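Local coordinates for aminotransferase TlmJ (Streptoalloteichus hindustanus, PDB 5UID), which probably catalyses pyridoxal 5'-phosphate-dependent transfer of amino groups, at residues G5-F10 against G323-R329; A52-V56 against A205-R209; L65-M69 against G89-I94; H133-Y137 against S298-W304. One frame throughout, in Å; residues are numbered along the deposited sequence. Where two conformers were deposited one is given.

Contact 1 (G5-F10 against G323-R329). With SO4 (sulfate ion), chain E.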
loop_
_atom_site.group_PDB
_atom_site.type_symbol
_atom_site.label_atom_id
_atom_site.label_comp_id
_atom_site.label_asym_id
_atom_site.label_seq_id
_atom_site.Cartn_x
_atom_site.Cartn_y
_atom_site.Cartn_z
ATOM N N GLY A 5 13.324 21.165 -22.506
ATOM C CA GLY A 5 12.617 20.767 -21.303
ATOM C C GLY A 5 11.202 20.293 -21.572
ATOM O O GLY A 5 10.638 20.567 -22.630
HETATM N N MSE A 6 10.627 19.579 -20.610
HETATM C CA MSE A 6 9.271 19.057 -20.755
HETATM C C MSE A 6 8.324 19.628 -19.708
HETATM O O MSE A 6 8.627 19.625 -18.516
HETATM C CB MSE A 6 9.275 17.529 -20.670
HETATM C CG MSE A 6 9.264 16.835 -22.020
HETATM SE SE MSE A 6 7.599 17.119 -23.008
HETATM C CE MSE A 6 8.020 16.029 -24.563
ATOM N N ILE A 7 7.175 20.115 -20.164
ATOM C CA ILE A 7 6.133 20.629 -19.282
ATOM C C ILE A 7 5.137 19.508 -19.020
ATOM O O ILE A 7 4.464 19.041 -19.944
ATOM C CB ILE A 7 5.439 21.852 -19.899
ATOM C CG1 ILE A 7 6.438 22.999 -20.071
ATOM C CG2 ILE A 7 4.258 22.283 -19.046
ATOM C CD1 ILE A 7 5.849 24.234 -20.712
ATOM N N ASN A 8 5.035 19.080 -17.764
ATOM C CA ASN A 8 4.237 17.918 -17.403
ATOM C C ASN A 8 2.777 18.293 -17.158
ATOM O O ASN A 8 2.448 19.437 -16.836
ATOM C CB ASN A 8 4.806 17.237 -16.157
ATOM C CG ASN A 8 6.277 16.891 -16.300
ATOM O OD1 ASN A 8 6.642 15.956 -17.015
ATOM N ND2 ASN A 8 7.130 17.642 -15.612
ATOM N N VAL A 9 1.899 17.297 -17.303
ATOM C CA VAL A 9 0.475 17.494 -17.045
ATOM C C VAL A 9 0.197 17.520 -15.549
ATOM O O VAL A 9 -0.602 18.332 -15.068
ATOM C CB VAL A 9 -0.352 16.403 -17.750
ATOM C CG1 VAL A 9 -1.839 16.614 -17.501
ATOM C CG2 VAL A 9 -0.065 16.398 -19.228
ATOM N N PHE A 10 0.835 16.629 -14.796
ATOM C CA PHE A 10 0.716 16.571 -13.348
ATOM C C PHE A 10 2.092 16.766 -12.731
ATOM O O PHE A 10 3.092 16.273 -13.262
ATOM C CB PHE A 10 0.131 15.230 -12.886
ATOM C CG PHE A 10 -1.010 14.741 -13.729
ATOM C CD1 PHE A 10 -2.260 15.325 -13.630
ATOM C CD2 PHE A 10 -0.835 13.692 -14.616
ATOM C CE1 PHE A 10 -3.311 14.878 -14.401
ATOM C CE2 PHE A 10 -1.886 13.236 -15.393
ATOM C CZ PHE A 10 -3.126 13.831 -15.284
ATOM N N GLY A 323 7.614 20.134 -26.566
ATOM C CA GLY A 323 7.906 20.157 -25.150
ATOM C C GLY A 323 6.715 20.384 -24.248
ATOM O O GLY A 323 6.896 20.858 -23.121
ATOM N N VAL A 324 5.505 20.059 -24.695
ATOM C CA VAL A 324 4.293 20.234 -23.899
ATOM C C VAL A 324 3.614 18.875 -23.806
ATOM O O VAL A 324 2.998 18.413 -24.772
ATOM C CB VAL A 324 3.356 21.294 -24.492
ATOM C CG1 VAL A 324 2.039 21.328 -23.727
ATOM C CG2 VAL A 324 4.023 22.662 -24.474
ATOM N N TYR A 325 3.703 18.233 -22.648
ATOM C CA TYR A 325 3.065 16.940 -22.472
ATOM C C TYR A 325 1.560 17.110 -22.309
ATOM O O TYR A 325 1.091 18.041 -21.645
ATOM C CB TYR A 325 3.651 16.212 -21.264
ATOM C CG TYR A 325 3.323 14.740 -21.236
ATOM C CD1 TYR A 325 4.001 13.845 -22.051
ATOM C CD2 TYR A 325 2.331 14.247 -20.404
ATOM C CE1 TYR A 325 3.705 12.494 -22.030
ATOM C CE2 TYR A 325 2.024 12.903 -20.375
ATOM C CZ TYR A 325 2.711 12.029 -21.188
ATOM O OH TYR A 325 2.404 10.688 -21.157
ATOM N N THR A 326 0.804 16.219 -22.946
ATOM C CA THR A 326 -0.648 16.167 -22.819
ATOM C C THR A 326 -1.054 14.707 -22.690
ATOM O O THR A 326 -0.283 13.802 -23.014
ATOM C CB THR A 326 -1.395 16.798 -24.007
ATOM O OG1 THR A 326 -0.991 16.171 -25.229
ATOM C CG2 THR A 326 -1.153 18.297 -24.082
ATOM N N THR A 327 -2.278 14.484 -22.218
ATOM C CA THR A 327 -2.804 13.132 -22.071
ATOM C C THR A 327 -4.323 13.212 -21.999
ATOM O O THR A 327 -4.912 14.295 -22.054
ATOM C CB THR A 327 -2.231 12.437 -20.832
ATOM O OG1 THR A 327 -2.652 11.066 -20.816
ATOM C CG2 THR A 327 -2.717 13.119 -19.559
ATOM N N PHE A 328 -4.957 12.047 -21.877
ATOM C CA PHE A 328 -6.395 11.967 -21.668
ATOM C C PHE A 328 -6.694 11.099 -20.457
ATOM O O PHE A 328 -6.135 10.007 -20.314
ATOM C CB PHE A 328 -7.122 11.405 -22.894
ATOM C CG PHE A 328 -8.576 11.112 -22.642
ATOM C CD1 PHE A 328 -9.504 12.139 -22.594
ATOM C CD2 PHE A 328 -9.010 9.810 -22.436
ATOM C CE1 PHE A 328 -10.842 11.875 -22.353
ATOM C CE2 PHE A 328 -10.344 9.540 -22.195
ATOM C CZ PHE A 328 -11.262 10.574 -22.153
ATOM N N ARG A 329 -7.570 11.598 -19.589
ATOM C CA ARG A 329 -8.165 10.840 -18.499
ATOM C C ARG A 329 -9.670 11.056 -18.553
ATOM O O ARG A 329 -10.123 12.155 -18.884
ATOM C CB ARG A 329 -7.626 11.290 -17.133
ATOM C CG ARG A 329 -6.124 11.156 -16.955
ATOM C CD ARG A 329 -5.709 9.706 -16.794
ATOM N NE ARG A 329 -4.309 9.595 -16.397
ATOM C CZ ARG A 329 -3.295 9.555 -17.252
ATOM N NH1 ARG A 329 -2.050 9.455 -16.805
ATOM N NH2 ARG A 329 -3.526 9.617 -18.557
HETATM S S SO4 E . -0.022 8.829 -19.773
HETATM O O1 SO4 E . 0.016 10.036 -20.593
HETATM O O2 SO4 E . -1.373 8.275 -19.778
HETATM O O3 SO4 E . 0.365 9.163 -18.404
HETATM O O4 SO4 E . 0.909 7.846 -20.319
HETATM O O HOH W 1 8.772 22.980 -23.112
#

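Contact 2 (A52-V56 against A205-R209)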
loop_
_atom_site.group_PDB
_atom_site.type_symbol
_atom_site.label_atom_id
_atom_site.label_comp_id
_atom_site.label_asym_id
_atom_site.label_seq_id
_atom_site.Cartn_x
_atom_site.Cartn_y
_atom_site.Cartn_z
ATOM N N ALA A 52 -13.773 13.473 13.255
ATOM C CA ALA A 52 -12.564 12.668 13.112
ATOM C C ALA A 52 -12.875 11.175 13.135
ATOM O O ALA A 52 -12.153 10.381 12.522
ATOM C CB ALA A 52 -11.567 13.023 14.215
ATOM N N GLU A 53 -13.950 10.780 13.821
ATOM C CA GLU A 53 -14.314 9.372 13.920
ATOM C C GLU A 53 -14.742 8.780 12.584
ATOM O O GLU A 53 -14.679 7.558 12.415
ATOM C CB GLU A 53 -15.438 9.193 14.939
ATOM C CG GLU A 53 -16.675 10.017 14.617
ATOM C CD GLU A 53 -17.840 9.710 15.533
ATOM O OE1 GLU A 53 -17.692 8.838 16.414
ATOM O OE2 GLU A 53 -18.904 10.343 15.370
ATOM N N GLN A 54 -15.181 9.610 11.640
ATOM C CA GLN A 54 -15.668 9.128 10.354
ATOM C C GLN A 54 -14.555 8.860 9.352
ATOM O O GLN A 54 -14.820 8.273 8.296
ATOM C CB GLN A 54 -16.637 10.143 9.751
ATOM C CG GLN A 54 -17.829 10.477 10.623
ATOM C CD GLN A 54 -18.737 11.499 9.974
ATOM O OE1 GLN A 54 -18.645 12.693 10.256
ATOM N NE2 GLN A 54 -19.616 11.036 9.092
ATOM N N VAL A 55 -13.329 9.270 9.651
ATOM C CA VAL A 55 -12.253 9.316 8.673
ATOM C C VAL A 55 -11.211 8.265 9.028
ATOM O O VAL A 55 -10.853 8.098 10.200
ATOM C CB VAL A 55 -11.645 10.729 8.620
ATOM C CG1 VAL A 55 -10.729 10.860 7.455
ATOM C CG2 VAL A 55 -12.750 11.761 8.520
ATOM N N VAL A 56 -10.735 7.542 8.013
ATOM C CA VAL A 56 -9.787 6.446 8.193
ATOM C C VAL A 56 -8.690 6.573 7.143
ATOM O O VAL A 56 -8.970 6.555 5.938
ATOM C CB VAL A 56 -10.463 5.069 8.088
ATOM C CG1 VAL A 56 -9.439 3.965 8.308
ATOM C CG2 VAL A 56 -11.615 4.947 9.086
ATOM N N ALA A 205 -16.953 2.983 9.711
ATOM C CA ALA A 205 -15.565 3.416 9.825
ATOM C C ALA A 205 -14.797 2.546 10.814
ATOM O O ALA A 205 -13.611 2.260 10.606
ATOM C CB ALA A 205 -15.502 4.885 10.242
ATOM N N GLU A 206 -15.453 2.119 11.898
ATOM C CA GLU A 206 -14.800 1.225 12.849
ATOM C C GLU A 206 -14.459 -0.110 12.199
ATOM O O GLU A 206 -13.399 -0.687 12.470
ATOM C CB GLU A 206 -15.691 1.012 14.076
ATOM C CG GLU A 206 -16.039 2.287 14.823
ATOM C CD GLU A 206 -16.948 2.037 16.015
ATOM O OE1 GLU A 206 -16.814 0.973 16.657
ATOM O OE2 GLU A 206 -17.802 2.903 16.305
ATOM N N ARG A 207 -15.348 -0.619 11.341
ATOM C CA ARG A 207 -15.048 -1.843 10.605
ATOM C C ARG A 207 -13.876 -1.639 9.657
ATOM O O ARG A 207 -13.029 -2.528 9.500
ATOM C CB ARG A 207 -16.275 -2.310 9.822
ATOM C CG ARG A 207 -17.445 -2.772 10.669
ATOM C CD ARG A 207 -18.555 -3.297 9.772
ATOM N NE ARG A 207 -18.066 -4.337 8.871
ATOM C CZ ARG A 207 -18.656 -4.676 7.729
ATOM N NH1 ARG A 207 -19.757 -4.050 7.336
ATOM N NH2 ARG A 207 -18.138 -5.636 6.973
ATOM N N ALA A 208 -13.815 -0.472 9.008
ATOM C CA ALA A 208 -12.748 -0.208 8.049
ATOM C C ALA A 208 -11.386 -0.191 8.730
ATOM O O ALA A 208 -10.402 -0.692 8.175
ATOM C CB ALA A 208 -13.005 1.115 7.328
ATOM N N ARG A 209 -11.309 0.385 9.934
ATOM C CA ARG A 209 -10.040 0.430 10.652
ATOM C C ARG A 209 -9.526 -0.972 10.953
ATOM O O ARG A 209 -8.327 -1.243 10.821
ATOM C CB ARG A 209 -10.193 1.231 11.946
ATOM C CG ARG A 209 -10.411 2.713 11.730
ATOM C CD ARG A 209 -10.507 3.470 13.047
ATOM N NE ARG A 209 -10.616 4.908 12.821
ATOM C CZ ARG A 209 -11.767 5.572 12.764
ATOM N NH1 ARG A 209 -12.915 4.928 12.930
ATOM N NH2 ARG A 209 -11.769 6.880 12.547
#

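Contact 3 (L65-M69 against G89-I94)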
loop_
_atom_site.group_PDB
_atom_site.type_symbol
_atom_site.label_atom_id
_atom_site.label_comp_id
_atom_site.label_asym_id
_atom_site.label_seq_id
_atom_site.Cartn_x
_atom_site.Cartn_y
_atom_site.Cartn_z
ATOM N N LEU A 65 -10.881 2.099 -2.386
ATOM C CA LEU A 65 -11.999 1.676 -3.225
ATOM C C LEU A 65 -12.273 0.185 -3.066
ATOM O O LEU A 65 -13.435 -0.231 -2.959
ATOM C CB LEU A 65 -11.720 2.022 -4.689
ATOM C CG LEU A 65 -11.748 3.506 -5.070
ATOM C CD1 LEU A 65 -11.100 3.730 -6.426
ATOM C CD2 LEU A 65 -13.178 4.044 -5.071
ATOM N N PHE A 66 -11.218 -0.636 -3.053
ATOM C CA PHE A 66 -11.392 -2.068 -2.823
ATOM C C PHE A 66 -12.026 -2.334 -1.462
ATOM O O PHE A 66 -12.908 -3.193 -1.339
ATOM C CB PHE A 66 -10.048 -2.792 -2.930
ATOM C CG PHE A 66 -9.717 -3.265 -4.316
ATOM C CD1 PHE A 66 -9.286 -2.373 -5.287
ATOM C CD2 PHE A 66 -9.815 -4.610 -4.645
ATOM C CE1 PHE A 66 -8.976 -2.808 -6.562
ATOM C CE2 PHE A 66 -9.506 -5.052 -5.918
ATOM C CZ PHE A 66 -9.085 -4.150 -6.879
ATOM N N LEU A 67 -11.588 -1.611 -0.429
ATOM C CA LEU A 67 -12.142 -1.819 0.906
ATOM C C LEU A 67 -13.625 -1.480 0.948
ATOM O O LEU A 67 -14.413 -2.193 1.582
ATOM C CB LEU A 67 -11.380 -0.986 1.936
ATOM C CG LEU A 67 -9.962 -1.431 2.290
ATOM C CD1 LEU A 67 -9.302 -0.418 3.213
ATOM C CD2 LEU A 67 -9.979 -2.811 2.925
ATOM N N SER A 68 -14.028 -0.396 0.281
ATOM C CA SER A 68 -15.429 0.012 0.330
ATOM C C SER A 68 -16.332 -1.039 -0.304
ATOM O O SER A 68 -17.423 -1.318 0.205
ATOM C CB SER A 68 -15.610 1.368 -0.354
ATOM O OG SER A 68 -15.381 1.273 -1.747
HETATM N N MSE A 69 -15.891 -1.644 -1.404
HETATM C CA MSE A 69 -16.662 -2.705 -2.045
HETATM C C MSE A 69 -16.723 -3.941 -1.151
HETATM O O MSE A 69 -17.700 -4.689 -1.181
HETATM C CB MSE A 69 -16.070 -3.062 -3.410
HETATM C CG MSE A 69 -16.170 -1.944 -4.446
HETATM SE SE MSE A 69 -18.010 -1.349 -4.765
HETATM C CE MSE A 69 -17.847 0.483 -4.118
ATOM N N GLY A 89 -9.006 1.431 -11.204
ATOM C CA GLY A 89 -9.056 0.770 -9.913
ATOM C C GLY A 89 -10.453 0.684 -9.333
ATOM O O GLY A 89 -10.748 -0.224 -8.552
ATOM N N ALA A 90 -11.328 1.623 -9.700
ATOM C CA ALA A 90 -12.709 1.565 -9.232
ATOM C C ALA A 90 -13.445 0.380 -9.843
ATOM O O ALA A 90 -14.192 -0.320 -9.149
ATOM C CB ALA A 90 -13.434 2.872 -9.556
ATOM N N ALA A 91 -13.250 0.139 -11.139
ATOM C CA ALA A 91 -13.891 -1.005 -11.777
ATOM C C ALA A 91 -13.262 -2.313 -11.313
ATOM O O ALA A 91 -13.963 -3.318 -11.144
ATOM C CB ALA A 91 -13.810 -0.876 -13.298
ATOM N N ASN A 92 -11.944 -2.320 -11.105
ATOM C CA ASN A 92 -11.283 -3.516 -10.593
ATOM C C ASN A 92 -11.775 -3.857 -9.194
ATOM O O ASN A 92 -11.928 -5.035 -8.851
ATOM C CB ASN A 92 -9.764 -3.323 -10.599
ATOM C CG ASN A 92 -9.153 -3.509 -11.980
ATOM O OD1 ASN A 92 -9.862 -3.723 -12.964
ATOM N ND2 ASN A 92 -7.829 -3.423 -12.058
ATOM N N ALA A 93 -12.041 -2.836 -8.372
ATOM C CA ALA A 93 -12.560 -3.084 -7.032
ATOM C C ALA A 93 -13.909 -3.789 -7.075
ATOM O O ALA A 93 -14.246 -4.542 -6.155
ATOM C CB ALA A 93 -12.672 -1.769 -6.260
ATOM N N ILE A 94 -14.687 -3.563 -8.134
ATOM C CA ILE A 94 -15.986 -4.211 -8.269
ATOM C C ILE A 94 -15.828 -5.641 -8.769
ATOM O O ILE A 94 -16.342 -6.589 -8.166
ATOM C CB ILE A 94 -16.892 -3.383 -9.202
ATOM C CG1 ILE A 94 -17.117 -1.983 -8.621
ATOM C CG2 ILE A 94 -18.221 -4.098 -9.441
ATOM C CD1 ILE A 94 -17.457 -0.941 -9.663
HETATM O O HOH W 2 -13.040 -4.939 -3.514
#

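Contact 4 (H133-Y137 against S298-W304)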
loop_
_atom_site.group_PDB
_atom_site.type_symbol
_atom_site.label_atom_id
_atom_site.label_comp_id
_atom_site.label_asym_id
_atom_site.label_seq_id
_atom_site.Cartn_x
_atom_site.Cartn_y
_atom_site.Cartn_z
ATOM N N HIS A 133 -15.479 13.261 -9.581
ATOM C CA HIS A 133 -15.753 14.675 -9.823
ATOM C C HIS A 133 -14.739 15.145 -10.860
ATOM O O HIS A 133 -13.680 15.667 -10.504
ATOM C CB HIS A 133 -15.662 15.482 -8.527
ATOM C CG HIS A 133 -16.248 14.783 -7.339
ATOM N ND1 HIS A 133 -15.488 14.034 -6.467
ATOM C CD2 HIS A 133 -17.522 14.715 -6.884
ATOM C CE1 HIS A 133 -16.267 13.538 -5.523
ATOM N NE2 HIS A 133 -17.506 13.935 -5.752
ATOM N N TYR A 134 -15.073 14.967 -12.140
ATOM C CA TYR A 134 -14.075 15.069 -13.198
ATOM C C TYR A 134 -13.373 16.418 -13.173
ATOM O O TYR A 134 -14.017 17.470 -13.234
ATOM C CB TYR A 134 -14.707 14.834 -14.568
ATOM C CG TYR A 134 -13.660 14.756 -15.655
ATOM C CD1 TYR A 134 -13.036 13.554 -15.959
ATOM C CD2 TYR A 134 -13.266 15.893 -16.353
ATOM C CE1 TYR A 134 -12.064 13.482 -16.941
ATOM C CE2 TYR A 134 -12.296 15.830 -17.335
ATOM C CZ TYR A 134 -11.698 14.622 -17.623
ATOM O OH TYR A 134 -10.733 14.557 -18.601
ATOM N N GLY A 135 -12.044 16.374 -13.083
ATOM C CA GLY A 135 -11.224 17.565 -13.083
ATOM C C GLY A 135 -11.355 18.441 -11.861
ATOM O O GLY A 135 -10.716 19.500 -11.811
ATOM N N GLY A 136 -12.139 18.031 -10.867
ATOM C CA GLY A 136 -12.468 18.858 -9.731
ATOM C C GLY A 136 -13.875 19.417 -9.762
ATOM O O GLY A 136 -14.375 19.862 -8.722
ATOM N N TYR A 137 -14.516 19.413 -10.924
ATOM C CA TYR A 137 -15.911 19.827 -11.033
ATOM C C TYR A 137 -16.793 18.808 -10.327
ATOM O O TYR A 137 -16.752 17.621 -10.677
ATOM C CB TYR A 137 -16.329 19.944 -12.494
ATOM C CG TYR A 137 -15.945 21.233 -13.184
ATOM C CD1 TYR A 137 -14.670 21.767 -13.056
ATOM C CD2 TYR A 137 -16.859 21.901 -13.992
ATOM C CE1 TYR A 137 -14.320 22.945 -13.699
ATOM C CE2 TYR A 137 -16.518 23.073 -14.638
ATOM C CZ TYR A 137 -15.248 23.593 -14.489
ATOM O OH TYR A 137 -14.910 24.764 -15.134
ATOM N N SER A 298 -14.037 24.257 -7.583
ATOM C CA SER A 298 -13.226 23.199 -8.159
ATOM C C SER A 298 -11.863 23.145 -7.483
ATOM O O SER A 298 -11.376 24.142 -6.941
ATOM C CB SER A 298 -13.048 23.403 -9.668
ATOM O OG SER A 298 -12.212 22.403 -10.229
ATOM N N SER A 299 -11.258 21.959 -7.513
ATOM C CA SER A 299 -9.862 21.802 -7.134
ATOM C C SER A 299 -8.912 22.110 -8.284
ATOM O O SER A 299 -7.703 22.226 -8.055
ATOM C CB SER A 299 -9.613 20.379 -6.628
ATOM O OG SER A 299 -10.462 20.069 -5.535
ATOM N N TYR A 300 -9.438 22.244 -9.505
ATOM C CA TYR A 300 -8.650 22.512 -10.708
ATOM C C TYR A 300 -7.564 21.451 -10.898
ATOM O O TYR A 300 -6.365 21.733 -10.920
ATOM C CB TYR A 300 -8.067 23.930 -10.675
ATOM C CG TYR A 300 -9.145 24.987 -10.594
ATOM C CD1 TYR A 300 -9.749 25.480 -11.741
ATOM C CD2 TYR A 300 -9.580 25.468 -9.368
ATOM C CE1 TYR A 300 -10.748 26.437 -11.669
ATOM C CE2 TYR A 300 -10.573 26.422 -9.285
ATOM C CZ TYR A 300 -11.154 26.903 -10.437
ATOM O OH TYR A 300 -12.145 27.853 -10.356
ATOM N N TYR A 301 -8.022 20.206 -11.037
ATOM C CA TYR A 301 -7.137 19.067 -11.253
ATOM C C TYR A 301 -6.849 18.834 -12.731
ATOM O O TYR A 301 -5.707 18.538 -13.097
ATOM C CB TYR A 301 -7.745 17.809 -10.626
ATOM C CG TYR A 301 -6.853 16.591 -10.711
ATOM C CD1 TYR A 301 -5.543 16.636 -10.252
ATOM C CD2 TYR A 301 -7.324 15.395 -11.241
ATOM C CE1 TYR A 301 -4.720 15.527 -10.327
ATOM C CE2 TYR A 301 -6.510 14.278 -11.315
ATOM C CZ TYR A 301 -5.208 14.351 -10.858
ATOM O OH TYR A 301 -4.391 13.247 -10.934
ATOM N N PHE A 302 -7.863 18.955 -13.586
ATOM C CA PHE A 302 -7.708 18.884 -15.030
ATOM C C PHE A 302 -8.093 20.216 -15.657
ATOM O O PHE A 302 -9.012 20.898 -15.191
ATOM C CB PHE A 302 -8.594 17.795 -15.661
ATOM C CG PHE A 302 -8.252 16.397 -15.244
ATOM C CD1 PHE A 302 -6.940 16.016 -15.028
ATOM C CD2 PHE A 302 -9.255 15.453 -15.085
ATOM C CE1 PHE A 302 -6.636 14.721 -14.653
ATOM C CE2 PHE A 302 -8.958 14.158 -14.705
ATOM C CZ PHE A 302 -7.646 13.792 -14.490
ATOM N N TYR A 303 -7.396 20.576 -16.730
ATOM C CA TYR A 303 -7.882 21.587 -17.666
ATOM C C TYR A 303 -8.040 20.889 -19.011
ATOM O O TYR A 303 -7.069 20.738 -19.761
ATOM C CB TYR A 303 -6.950 22.789 -17.760
ATOM C CG TYR A 303 -7.592 23.936 -18.505
ATOM C CD1 TYR A 303 -8.360 24.880 -17.835
ATOM C CD2 TYR A 303 -7.461 24.058 -19.883
ATOM C CE1 TYR A 303 -8.962 25.923 -18.512
ATOM C CE2 TYR A 303 -8.061 25.097 -20.568
ATOM C CZ TYR A 303 -8.810 26.026 -19.876
ATOM O OH TYR A 303 -9.407 27.064 -20.551
ATOM N N TRP A 304 -9.259 20.456 -19.311
ATOM C CA TRP A 304 -9.539 19.676 -20.509
ATOM C C TRP A 304 -10.118 20.576 -21.592
ATOM O O TRP A 304 -11.034 21.363 -21.333
ATOM C CB TRP A 304 -10.497 18.525 -20.198
ATOM C CG TRP A 304 -11.879 18.949 -19.770
ATOM C CD1 TRP A 304 -13.006 18.961 -20.540
ATOM C CD2 TRP A 304 -12.275 19.410 -18.471
ATOM N NE1 TRP A 304 -14.078 19.401 -19.803
ATOM C CE2 TRP A 304 -13.658 19.684 -18.530
ATOM C CE3 TRP A 304 -11.597 19.618 -17.264
ATOM C CZ2 TRP A 304 -14.374 20.156 -17.430
ATOM C CZ3 TRP A 304 -12.310 20.088 -16.174
ATOM C CH2 TRP A 304 -13.684 20.351 -16.264
HETATM O O HOH W 3 -11.308 22.302 -12.593
#

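Contact 1 (G5-F10 against G323-R329)
Two extended segments can be joined by few backbone bonds. Here they run nearly parallel, 16° apart end to end, and Ile7 holds Val324 in a single parallel bridge: Ile7 N donates to Gly323 O (3.1 Å), and Tyr325 N to Ile7 O (2.9 Å). A water donating to Gly5 O and Gly323 O prolongs the link. Gly323, with positive phi, is the C' residue of the Schellman motif ending helix 309-321; a CB would clash with Gly5 O.

Apolar contacts follow. Val9 CG2 packs 3.4 Å from Tyr325 CD2; the poorly ordered selenomethionine Met6 brings SE to 4.4 Å from Tyr325 CB, packing also on the Gly323 backbone.

The polar interactions gather at a sulfate, probably from the crystallisation liquor, bound by Tyr325 OH (2.5 Å to O1), Thr327 OG1 (2.9 Å to O1) and the Arg329 guanidinium, one face against Phe10. Trp233 and Trp234 of the second subunit pack alongside. The N-terminal segment joins the C-terminal part of a fold-type I aminotransferase by an isolated parallel bridge.

Contact 2 (A52-V56 against A205-R209)
Val56 and Arg209 each bury 74 Å² here, and between them they illustrate how one long side chain can serve an apolar and a polar partner at once. Val56, pointing at helix 202-212 from the start of strand 55-58, sets CG2 3.7 Å from Arg209 CG, 4.1 Å from Ala205 CB and 4.4 Å from Ala208 CB; its methyl also lies over one face of the guanidinium. Beyond that aliphatic stem, the head group turns to the short 3-10 segment 52-54, where Glu53 O accepts from both Arg209 NH2 (3.0 Å) and Arg209 NH1 (3.2 Å). The third contributor, Ala205, is small enough to let the backbone come close, its CB 3.5 Å from Glu53 O. Strand 195-199, the antiparallel neighbour of 55-58, pairs with Val56 through Leu197 and carries Phe199, on which Ala205 and Ala208 rest. Two guanidinium nitrogens share one main-chain carbonyl of the 3-10 segment, so the bonds depend on the backbone, not the Glu53 carboxylate; no salt bridge is involved.

Contact 3 (L65-M69 against G89-I94)
The Phe66 ring lies flat over the backbone of Ala93, whose CA sits 3.5 Å from the ring centroid and only 8° off its normal, a well-formed CH-pi contact. The ring also reaches other residues of helix 88-95, with CZ 3.9 Å from Asn92 CB and CE1 3.7 Å from Gly89 O. Ala93, which buries 75 Å², is the residue on which the two helices converge: its CB is 3.6 Å from Phe66 CD1, 3.9 Å from Met69 CG and 4.2 Å from Leu65 CB. Such small residues allow a close fit, and the helix axes approach to 8.5 Å while crossing at -32°, their chain directions roughly parallel. Leu65 CD1 continues the seam to Ala90 CB (4.0 Å), and the selenium of Met69 to Ile94 CG1 (4.0 Å). No direct hydrogen bond crosses the pair; a water donates to Phe66 O (2.8 Å) and to Ala93 O (2.9 Å), linking the helices. Outside the seam, Asn92 OD1 bonds Tyr339 OH of its own chain and ND2 bonds Gly242 O of the second subunit, while Met69 and Ile94 both rest on Val80 of strand 79-83. Two neighbouring helices covering one face of a sheet, joined through a strand that lies beneath them, are characteristic of the alpha/beta large domain in fold-type I pyridoxal phosphate enzymes, here beside the dimer interface.

Contact 4 (H133-Y137 against S298-W304)
This is a buried contact in which the turn after strand 126-132 meets a loop and the start of strand 303-306. The turn is tight: Gly136 N bonds His133 O (2.8 Å), and Tyr134 and Gly135 have the angles of a type II turn. It presents Gly135 O to the other loop, where Tyr301 N donates at 2.9 Å and Phe302 N, weakly, at 3.4 Å. A water bridges Gly135 O (3.0 Å) and Ser298 OG (2.5 Å), and Ser298 OG receives Tyr300 N in an ST turn. Both glycines are demanded by space: a CB on Gly135 would lie 2.6 Å from Trp304 CZ3, one on Gly136 2.6 Å from Ser298 OG. Aromatic rings surround this backbone core. Tyr134 points its edge at the face of Trp304 (centroids 5.2 Å apart, planes at 83°), while Trp304 offers its edge to the face of Tyr137 (5.1 Å, 77°); Phe302 joins obliquely against Tyr134. Trp304 NE1 bonds Ala109 O, and Tyr137 OH bonds Pro290 O. The result is an aromatic cluster with two T-shaped pairs, where the loop after an interior strand of the main sheet meets the C-terminal part of the fold.

Overall arrangement
The four contacts run from core to periphery. Contacts 3 and 4 are buried, contact 3 apolar and helical, with no direct hydrogen bond and one bridging water, contact 4 aromatic; contacts 1 and 2 are partly exposed. Contacts 1 and 4 are tied by backbone hydrogen bonds, contact 2 by an arginine to a main-chain carbonyl. Contacts 2 and 3 share a neighbourhood, since strand 55-58 runs on into helix 61-72 and both belong to the layers of the central sheet. Contacts 1 and 4 touch directly: Tyr134 OH lies 2.5 Å from Arg329 O, a probable hydrogen bond, and Phe10 CE1 packs 3.3 Å from Phe302 CE1. Contacts 1 and 3 both meet the second subunit.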